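Local coordinates for protein NG, ng-dimethylarginine dimethylaminohydrolase (Pseudomonas aeruginosa, PDB 1H70) that hydrolyses N-omega-methylated arginines, the mono- and asymmetric dimethyl forms that inhibit nitric oxide synthase, to citrulline and methylamine or dimethylamine, at residues Ala203-Trp208 against Gly247-Ser252. The protein carries 1 engineered substitution. Sequence-based numbering, arbitrary orientation.
Sequences AANCIW and GVSSMS. Engineered in segment 247-252: S250 (natural residue Cys). With CIR (citrulline), chain B.
The active-site loop 247-252, which holds the position of the inferred nucleophile, packs against the loop residues leading into strand 207-209 and the start of that strand, with N205 and I207 meeting V248 and S249. The side chain of N205 extends over the loop with CG anti to the backbone N (chi1 -174°). Its amide group lies against the backbone N, CB and OG of S249, and CG is 3.6 Å from S249 OG. The hydroxyl of S249 is hydrogen-bonded to E66, which itself holds citrulline, so S249 is a second-shell residue. I207 packs on V248 and S249. Its CG2 presses on S249 CA at 3.4 Å, a tight carbon contact, and its CD1 is 3.8 Å from V248 O. V248 CG2 reaches back to C206 CA at 3.6 Å. S249 to S252 within this loop form a type I turn. S250 is engineered from the natural Cys. Its OG accepts a nearly straight hydrogen bond from G247 N (2.9 Å, 173°) and donates a short one, 2.5 Å, to citrulline O7. All touching residues are buried. The arrangement is that of the DDAH active site, where a loop backed by the protein core presents the probable nucleophile position to the ureido group of the product.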
loop_
_atom_site.group_PDB
_atom_site.type_symbol
_atom_site.label_atom_id
_atom_site.label_comp_id
_atom_site.label_asym_id
_atom_site.label_seq_id
_atom_site.Cartn_x
_atom_site.Cartn_y
_atom_site.Cartn_z
ATOM N N ALA A 203 4.524 11.279 5.393
ATOM C CA ALA A 203 5.150 10.181 6.135
ATOM C C ALA A 203 4.230 9.292 6.961
ATOM O O ALA A 203 4.699 8.434 7.686
ATOM C CB ALA A 203 6.328 10.684 6.981
ATOM N N ALA A 204 2.917 9.464 6.859
ATOM C CA ALA A 204 1.998 8.547 7.541
ATOM C C ALA A 204 1.996 7.235 6.766
ATOM O O ALA A 204 1.535 6.203 7.267
ATOM C CB ALA A 204 0.590 9.086 7.593
ATOM N N ASN A 205 2.462 7.300 5.511
ATOM C CA ASN A 205 2.528 6.070 4.707
ATOM C C ASN A 205 3.943 5.497 4.861
ATOM O O ASN A 205 4.908 6.095 4.363
ATOM C CB ASN A 205 2.184 6.398 3.253
ATOM C CG ASN A 205 2.070 5.169 2.359
ATOM O OD1 ASN A 205 1.031 4.937 1.727
ATOM N ND2 ASN A 205 3.122 4.416 2.254
ATOM N N CYS A 206 4.075 4.409 5.635
ATOM C CA CYS A 206 5.333 3.713 5.892
ATOM C C CYS A 206 5.037 2.218 5.882
ATOM O O CYS A 206 3.885 1.831 5.967
ATOM C CB CYS A 206 5.939 4.049 7.264
ATOM S SG CYS A 206 6.443 5.768 7.463
ATOM N N ILE A 207 6.076 1.386 5.747
ATOM C CA ILE A 207 5.854 -0.066 5.817
ATOM C C ILE A 207 6.727 -0.809 6.807
ATOM O O ILE A 207 7.939 -0.672 6.839
ATOM C CB ILE A 207 6.021 -0.764 4.441
ATOM C CG1 ILE A 207 7.364 -0.407 3.802
ATOM C CG2 ILE A 207 4.840 -0.431 3.532
ATOM C CD1 ILE A 207 7.591 -1.116 2.437
ATOM N N TRP A 208 6.075 -1.632 7.625
ATOM C CA TRP A 208 6.772 -2.517 8.527
ATOM C C TRP A 208 7.094 -3.745 7.680
ATOM O O TRP A 208 6.222 -4.244 6.955
ATOM C CB TRP A 208 5.869 -2.939 9.688
ATOM C CG TRP A 208 6.461 -3.976 10.603
ATOM C CD1 TRP A 208 7.180 -3.715 11.746
ATOM C CD2 TRP A 208 6.406 -5.386 10.465
ATOM N NE1 TRP A 208 7.573 -4.899 12.324
ATOM C CE2 TRP A 208 7.089 -5.947 11.568
ATOM C CE3 TRP A 208 5.826 -6.253 9.527
ATOM C CZ2 TRP A 208 7.239 -7.326 11.740
ATOM C CZ3 TRP A 208 5.954 -7.631 9.708
ATOM C CH2 TRP A 208 6.644 -8.159 10.810
ATOM N N GLY A 247 3.484 6.155 -2.312
ATOM C CA GLY A 247 4.605 6.042 -1.394
ATOM C C GLY A 247 5.122 4.612 -1.284
ATOM O O GLY A 247 4.917 3.777 -2.166
ATOM N N VAL A 248 5.779 4.333 -0.156
ATOM C CA VAL A 248 6.344 3.032 0.086
ATOM C C VAL A 248 5.318 1.907 0.230
ATOM O O VAL A 248 5.641 0.811 -0.160
ATOM C CB VAL A 248 7.360 3.028 1.265
ATOM C CG1 VAL A 248 8.541 3.948 0.961
ATOM C CG2 VAL A 248 6.729 3.444 2.577
ATOM N N SER A 249 4.113 2.129 0.765
ATOM C CA SER A 249 3.185 0.994 0.872
ATOM C C SER A 249 2.696 0.642 -0.525
ATOM O O SER A 249 2.498 -0.503 -0.878
ATOM C CB SER A 249 1.967 1.292 1.765
ATOM O OG SER A 249 1.007 2.029 1.035
ATOM N N SER A 250 2.542 1.669 -1.335
ATOM C CA SER A 250 2.015 1.574 -2.699
ATOM C C SER A 250 2.813 0.721 -3.650
ATOM O O SER A 250 2.249 0.150 -4.591
ATOM C CB SER A 250 2.026 2.992 -3.296
ATOM O OG SER A 250 1.665 3.920 -2.274
ATOM N N MET A 251 4.120 0.700 -3.445
ATOM C CA MET A 251 5.052 0.082 -4.360
ATOM C C MET A 251 5.350 -1.396 -4.160
ATOM O O MET A 251 6.210 -1.956 -4.871
ATOM C CB MET A 251 6.314 0.955 -4.401
ATOM C CG MET A 251 5.974 2.251 -5.163
ATOM S SD MET A 251 7.435 3.256 -5.537
ATOM C CE MET A 251 7.875 3.634 -3.833
ATOM N N SER A 252 4.669 -2.049 -3.212
ATOM C CA SER A 252 4.907 -3.484 -3.085
ATOM C C SER A 252 3.721 -4.212 -2.513
ATOM O O SER A 252 2.783 -3.587 -2.014
ATOM C CB SER A 252 6.151 -3.828 -2.255
ATOM O OG SER A 252 6.214 -3.227 -0.958
HETATM C C CIR B . -3.221 6.590 -8.675
HETATM O O CIR B . -3.916 5.528 -8.694
HETATM O OXT CIR B . -3.811 7.747 -8.716
HETATM C CA CIR B . -1.725 6.509 -8.533
HETATM N N CIR B . -1.097 7.668 -9.195
HETATM C C3 CIR B . -1.343 6.459 -7.033
HETATM C C4 CIR B . -1.810 5.123 -6.427
HETATM C C5 CIR B . -1.465 5.096 -4.948
HETATM N N6 CIR B . -1.833 3.808 -4.345
HETATM C C7 CIR B . -1.513 3.424 -3.120
HETATM O O7 CIR B . -0.847 4.129 -2.345
HETATM N N8 CIR B . -1.917 2.206 -2.709
#